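Long-range contacts in putative immunoglobulin-blocking virulence protein (PDB 7ADK), which probably captures or blocks host immunoglobulins as a virulence factor of a mycoplasma that infects goats: residues E144-F149 with P166-T171; M575-R580 with L623-D628. One frame throughout, in Å; residues are numbered along the deposited sequence.

Interaction 1: residues E144-F149 with P166-T171; sequences EGPPGF and PYQNHT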
loop_
_atom_site.group_PDB
_atom_site.type_symbol
_atom_site.label_atom_id
_atom_site.label_comp_id
_atom_site.label_asym_id
_atom_site.label_seq_id
_atom_site.Cartn_x
_atom_site.Cartn_y
_atom_site.Cartn_z
ATOM N N GLU A 144 -47.753 -15.406 15.099
ATOM C CA GLU A 144 -47.554 -14.491 16.233
ATOM C C GLU A 144 -47.227 -13.067 15.767
ATOM O O GLU A 144 -46.583 -12.875 14.737
ATOM C CB GLU A 144 -46.426 -15.014 17.131
ATOM C CG GLU A 144 -46.691 -16.404 17.725
ATOM C CD GLU A 144 -47.932 -16.493 18.626
ATOM O OE1 GLU A 144 -48.631 -17.530 18.606
ATOM O OE2 GLU A 144 -48.198 -15.561 19.415
ATOM N N GLY A 145 -47.654 -12.055 16.521
ATOM C CA GLY A 145 -47.226 -10.669 16.321
ATOM C C GLY A 145 -45.797 -10.434 16.828
ATOM O O GLY A 145 -45.396 -11.063 17.811
ATOM N N PRO A 146 -45.018 -9.527 16.215
ATOM C CA PRO A 146 -43.643 -9.277 16.626
ATOM C C PRO A 146 -43.588 -8.515 17.964
ATOM O O PRO A 146 -44.243 -7.475 18.093
ATOM C CB PRO A 146 -43.019 -8.483 15.483
ATOM C CG PRO A 146 -44.196 -7.743 14.864
ATOM C CD PRO A 146 -45.374 -8.679 15.090
ATOM N N PRO A 147 -42.815 -8.979 18.962
ATOM C CA PRO A 147 -42.622 -8.272 20.226
ATOM C C PRO A 147 -42.173 -6.822 20.034
ATOM O O PRO A 147 -41.254 -6.535 19.278
ATOM C CB PRO A 147 -41.578 -9.079 21.000
ATOM C CG PRO A 147 -41.739 -10.491 20.445
ATOM C CD PRO A 147 -42.135 -10.262 18.996
ATOM N N GLY A 148 -42.808 -5.895 20.735
ATOM C CA GLY A 148 -42.449 -4.478 20.710
ATOM C C GLY A 148 -41.088 -4.194 21.350
ATOM O O GLY A 148 -40.717 -4.824 22.341
ATOM N N PHE A 149 -40.355 -3.213 20.823
ATOM C CA PHE A 149 -39.144 -2.702 21.463
ATOM C C PHE A 149 -39.491 -2.020 22.795
ATOM O O PHE A 149 -40.182 -0.997 22.824
ATOM C CB PHE A 149 -38.399 -1.744 20.536
ATOM C CG PHE A 149 -37.242 -1.033 21.201
ATOM C CD1 PHE A 149 -36.068 -1.734 21.519
ATOM C CD2 PHE A 149 -37.331 0.338 21.496
ATOM C CE1 PHE A 149 -34.986 -1.060 22.102
ATOM C CE2 PHE A 149 -36.253 1.009 22.093
ATOM C CZ PHE A 149 -35.079 0.309 22.397
ATOM N N PRO A 166 -39.560 5.994 18.458
ATOM C CA PRO A 166 -38.911 4.711 18.693
ATOM C C PRO A 166 -38.903 3.858 17.420
ATOM O O PRO A 166 -39.946 3.493 16.880
ATOM C CB PRO A 166 -39.697 4.065 19.836
ATOM C CG PRO A 166 -41.088 4.671 19.697
ATOM C CD PRO A 166 -40.823 6.074 19.161
ATOM N N TYR A 167 -37.715 3.499 16.946
ATOM C CA TYR A 167 -37.555 2.605 15.796
ATOM C C TYR A 167 -38.022 1.171 16.122
ATOM O O TYR A 167 -37.879 0.727 17.260
ATOM C CB TYR A 167 -36.087 2.644 15.371
ATOM C CG TYR A 167 -35.763 1.946 14.064
ATOM C CD1 TYR A 167 -35.463 0.571 14.032
ATOM C CD2 TYR A 167 -35.721 2.695 12.879
ATOM C CE1 TYR A 167 -35.156 -0.055 12.811
ATOM C CE2 TYR A 167 -35.410 2.074 11.658
ATOM C CZ TYR A 167 -35.121 0.697 11.621
ATOM O OH TYR A 167 -34.812 0.098 10.444
ATOM N N GLN A 168 -38.541 0.419 15.143
ATOM C CA GLN A 168 -38.727 -1.030 15.269
ATOM C C GLN A 168 -38.318 -1.802 14.008
ATOM O O GLN A 168 -38.633 -1.412 12.885
ATOM C CB GLN A 168 -40.130 -1.349 15.789
ATOM C CG GLN A 168 -40.434 -2.847 15.740
ATOM C CD GLN A 168 -41.510 -3.316 16.692
ATOM O OE1 GLN A 168 -41.788 -2.735 17.717
ATOM N NE2 GLN A 168 -42.091 -4.444 16.428
ATOM N N ASN A 169 -37.590 -2.899 14.217
ATOM C CA ASN A 169 -36.969 -3.718 13.190
ATOM C C ASN A 169 -37.934 -4.783 12.629
ATOM O O ASN A 169 -38.174 -4.801 11.425
ATOM C CB ASN A 169 -35.679 -4.312 13.781
ATOM C CG ASN A 169 -34.622 -4.540 12.719
ATOM O OD1 ASN A 169 -34.852 -5.165 11.704
ATOM N ND2 ASN A 169 -33.443 -3.998 12.876
ATOM N N HIS A 170 -38.541 -5.635 13.464
ATOM C CA HIS A 170 -39.568 -6.579 13.003
ATOM C C HIS A 170 -40.926 -5.892 12.877
ATOM O O HIS A 170 -41.722 -5.809 13.809
ATOM C CB HIS A 170 -39.623 -7.857 13.846
ATOM C CG HIS A 170 -38.507 -8.838 13.572
ATOM N ND1 HIS A 170 -37.575 -8.776 12.530
ATOM C CD2 HIS A 170 -38.315 -10.000 14.254
ATOM C CE1 HIS A 170 -36.823 -9.881 12.639
ATOM N NE2 HIS A 170 -37.245 -10.629 13.668
ATOM N N THR A 171 -41.177 -5.393 11.673
ATOM C CA THR A 171 -42.429 -4.779 11.219
ATOM C C THR A 171 -43.562 -5.767 10.950
ATOM O O THR A 171 -44.710 -5.344 10.893
ATOM C CB THR A 171 -42.171 -4.019 9.918
ATOM O OG1 THR A 171 -41.536 -4.858 9.007
ATOM C CG2 THR A 171 -41.269 -2.822 10.108
#

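Interaction 2: residues M575-R580 with L623-D628; sequences MVYYAR and LRFDDD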
loop_
_atom_site.group_PDB
_atom_site.type_symbol
_atom_site.label_atom_id
_atom_site.label_comp_id
_atom_site.label_asym_id
_atom_site.label_seq_id
_atom_site.Cartn_x
_atom_site.Cartn_y
_atom_site.Cartn_z
ATOM N N MET A 575 -25.765 3.814 24.359
ATOM C CA MET A 575 -26.548 4.275 23.206
ATOM C C MET A 575 -26.509 3.259 22.071
ATOM O O MET A 575 -27.534 2.798 21.576
ATOM C CB MET A 575 -26.040 5.636 22.698
ATOM C CG MET A 575 -27.127 6.295 21.852
ATOM S SD MET A 575 -26.637 7.727 20.880
ATOM C CE MET A 575 -25.867 6.886 19.500
ATOM N N VAL A 576 -25.308 2.834 21.713
ATOM C CA VAL A 576 -25.067 1.856 20.660
ATOM C C VAL A 576 -25.400 0.441 21.121
ATOM O O VAL A 576 -26.120 -0.295 20.455
ATOM C CB VAL A 576 -23.606 1.958 20.230
ATOM C CG1 VAL A 576 -23.322 1.025 19.084
ATOM C CG2 VAL A 576 -23.266 3.377 19.822
ATOM N N TYR A 577 -24.890 0.052 22.286
ATOM C CA TYR A 577 -24.964 -1.322 22.748
ATOM C C TYR A 577 -26.350 -1.740 23.236
ATOM O O TYR A 577 -26.595 -2.941 23.242
ATOM C CB TYR A 577 -23.849 -1.568 23.779
ATOM C CG TYR A 577 -22.401 -1.491 23.268
ATOM C CD1 TYR A 577 -22.103 -1.557 21.892
ATOM C CD2 TYR A 577 -21.327 -1.382 24.177
ATOM C CE1 TYR A 577 -20.783 -1.517 21.434
ATOM C CE2 TYR A 577 -19.995 -1.330 23.716
ATOM C CZ TYR A 577 -19.718 -1.398 22.339
ATOM O OH TYR A 577 -18.441 -1.368 21.878
ATOM N N TYR A 578 -27.268 -0.835 23.603
ATOM C CA TYR A 578 -28.622 -1.197 24.077
ATOM C C TYR A 578 -29.738 -0.175 23.816
ATOM O O TYR A 578 -30.817 -0.588 23.415
ATOM C CB TYR A 578 -28.622 -1.524 25.574
ATOM C CG TYR A 578 -27.768 -2.708 25.983
ATOM C CD1 TYR A 578 -28.210 -4.017 25.722
ATOM C CD2 TYR A 578 -26.518 -2.499 26.586
ATOM C CE1 TYR A 578 -27.396 -5.115 26.053
ATOM C CE2 TYR A 578 -25.700 -3.591 26.912
ATOM C CZ TYR A 578 -26.140 -4.900 26.652
ATOM O OH TYR A 578 -25.330 -5.933 26.972
ATOM N N ALA A 579 -29.538 1.124 24.030
ATOM C CA ALA A 579 -30.640 2.092 23.982
ATOM C C ALA A 579 -31.162 2.376 22.558
ATOM O O ALA A 579 -32.341 2.675 22.383
ATOM C CB ALA A 579 -30.215 3.380 24.680
ATOM N N ARG A 580 -30.316 2.265 21.529
ATOM C CA ARG A 580 -30.680 2.363 20.104
ATOM C C ARG A 580 -30.282 1.107 19.319
ATOM O O ARG A 580 -30.278 1.100 18.097
ATOM C CB ARG A 580 -30.119 3.656 19.491
ATOM C CG ARG A 580 -30.783 4.916 20.047
ATOM C CD ARG A 580 -30.140 6.216 19.561
ATOM N NE ARG A 580 -30.517 6.538 18.183
ATOM C CZ ARG A 580 -30.058 7.530 17.444
ATOM N NH1 ARG A 580 -30.509 7.698 16.250
ATOM N NH2 ARG A 580 -29.172 8.388 17.856
ATOM N N LEU A 623 -15.952 1.502 32.909
ATOM C CA LEU A 623 -16.756 1.257 31.708
ATOM C C LEU A 623 -17.689 0.046 31.890
ATOM O O LEU A 623 -17.251 -1.032 32.290
ATOM C CB LEU A 623 -15.822 1.066 30.501
ATOM C CG LEU A 623 -14.854 2.221 30.191
ATOM C CD1 LEU A 623 -14.114 1.922 28.892
ATOM C CD2 LEU A 623 -15.564 3.559 30.024
ATOM N N ARG A 624 -18.978 0.208 31.576
ATOM C CA ARG A 624 -20.029 -0.811 31.706
ATOM C C ARG A 624 -20.438 -1.372 30.348
ATOM O O ARG A 624 -20.693 -0.611 29.423
ATOM C CB ARG A 624 -21.226 -0.213 32.451
ATOM C CG ARG A 624 -20.854 0.209 33.879
ATOM C CD ARG A 624 -22.059 0.697 34.680
ATOM N NE ARG A 624 -22.553 2.005 34.215
ATOM C CZ ARG A 624 -22.178 3.190 34.650
ATOM N NH1 ARG A 624 -22.775 4.262 34.253
ATOM N NH2 ARG A 624 -21.225 3.348 35.508
ATOM N N PHE A 625 -20.512 -2.697 30.216
ATOM C CA PHE A 625 -20.834 -3.387 28.953
ATOM C C PHE A 625 -22.129 -4.205 29.032
ATOM O O PHE A 625 -22.382 -5.023 28.153
ATOM C CB PHE A 625 -19.634 -4.214 28.448
ATOM C CG PHE A 625 -18.398 -3.409 28.071
ATOM C CD1 PHE A 625 -17.510 -3.002 29.075
ATOM C CD2 PHE A 625 -18.144 -3.041 26.739
ATOM C CE1 PHE A 625 -16.365 -2.252 28.763
ATOM C CE2 PHE A 625 -17.017 -2.261 26.430
ATOM C CZ PHE A 625 -16.124 -1.869 27.437
ATOM N N ASP A 626 -22.977 -3.978 30.038
ATOM C CA ASP A 626 -24.334 -4.539 30.123
ATOM C C ASP A 626 -25.402 -3.499 30.540
ATOM O O ASP A 626 -25.094 -2.400 30.995
ATOM C CB ASP A 626 -24.358 -5.830 30.948
ATOM C CG ASP A 626 -23.874 -5.747 32.396
ATOM O OD1 ASP A 626 -23.463 -4.673 32.860
ATOM O OD2 ASP A 626 -23.892 -6.788 33.079
ATOM N N ASP A 627 -26.678 -3.817 30.322
ATOM C CA ASP A 627 -27.818 -2.889 30.264
ATOM C C ASP A 627 -28.393 -2.394 31.607
ATOM O O ASP A 627 -29.545 -1.970 31.639
ATOM C CB ASP A 627 -28.934 -3.413 29.320
ATOM C CG ASP A 627 -29.420 -4.868 29.458
ATOM O OD1 ASP A 627 -28.702 -5.723 30.022
ATOM O OD2 ASP A 627 -30.515 -5.169 28.931
ATOM N N ASP A 628 -27.642 -2.415 32.710
ATOM C CA ASP A 628 -28.117 -2.384 34.112
ATOM C C ASP A 628 -28.929 -3.619 34.535
ATOM O O ASP A 628 -28.699 -4.180 35.609
ATOM C CB ASP A 628 -28.892 -1.104 34.484
ATOM C CG ASP A 628 -28.128 0.210 34.369
ATOM O OD1 ASP A 628 -26.887 0.202 34.421
ATOM O OD2 ASP A 628 -28.779 1.271 34.315
#

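Interaction 1: residues E144-F149 with P166-T171
Two loops flank helix 153-157, one following strand 138-144 and the other leading to strand 174-178, and they meet where P146 packs on H170 and F149 on Q168. They run past each other in opposite directions without forming a sheet; at the start of 144-149, E144 pairs through its backbone with K174, where strands 138-144 and 174-178 meet. At one end of the contact the pyrrolidine ring of P146 sets its CB and CG against the backbone of H170. P146 CG lies 3.3 Å from H170 O, and P146 CB packs against H170 CB at 3.8 Å. A proline suits this place, because it offers a compact apolar ring and has no N-H to satisfy. Q168 is the polar bridge. With its CG anti to the backbone N (chi1 172°), the extended chain carries its amide up to the backbone of P147 to F149. Its NE2 donates to H170 O at 3.0 Å in a nearly straight bond (171°); the acceptor lies close to the amide plane, while the donor sits above the carbonyl plane. That bond within its own loop orients OE1 for a weak bond from F149 N at 3.5 Å; OE1 also lies 3.5 Å from G148 CA. F149 adds its CB, 4.1 Å from Y167 O. Outside the contact D597 receives the backbone N-H groups of N169 and H170, H170 NE2 donates to L594 O, and Y167 OH pairs with D347. The chemistry implies a modest bond between loops: one glutamine amide, held by the H170 carbonyl of its own loop, lends a weak polar link to what is otherwise proline and backbone packing at the surface.

Interaction 2: residues M575-R580 with L623-D628
The side chains of Y578 and D627 cross at about a right angle, yet the ring and carboxylate planes are only 15° apart and stacked. D627 CB is set squarely over the ring, 3.6 Å from the ring centroid and 12° off the ring normal, a CH-pi contact. D627 CG lies between its backbone N and carbonyl carbon (chi1 49°), which keeps the start of the carboxylate over the ring; OD2 is bonded to N633 ND2. The backbone joins the same face, with D627 N 3.6 Å from Y578 CE2. At the rim, F625 O lies near the ring plane, 3.3 Å from Y578 OH, but the hydroxyl has its hydrogen bond with E634 O. Beside this stack Y577 and F625 lie side by side and point the same way, meeting obliquely where Y577 CE2 touches F625 CD2 at 3.9 Å. Tyrosine suits both helix positions: the rings pack in a buried interface while their hydroxyls find backbone carbonyls, P606 O for Y577. Between these two segments the contact is thus aromatic packing without a hydrogen bond; R574 and N570 of the same helix add polar links to the loop, and the aspartate's charge is probably eased by N633.

Interaction 1 closes before interaction 2 opens along the chain, and their centres lie 20 Å apart. They nevertheless touch, through F149 CZ and A579 O, 3.6 Å apart in plain packing, so the surface loop of 144-149 rests against the C-terminal end of helix 567-579. Y577 and Y578 of the same helix end meet 623-628, a loop between strands 608-610 and 640-643 of the five-stranded parallel sheet. N582, just past the helix, adds hydrogen bonds to the backbone of Y167 and the side chain of N169. The helix end and the loop after it therefore tie the N-terminal loops to the region built on the parallel sheet.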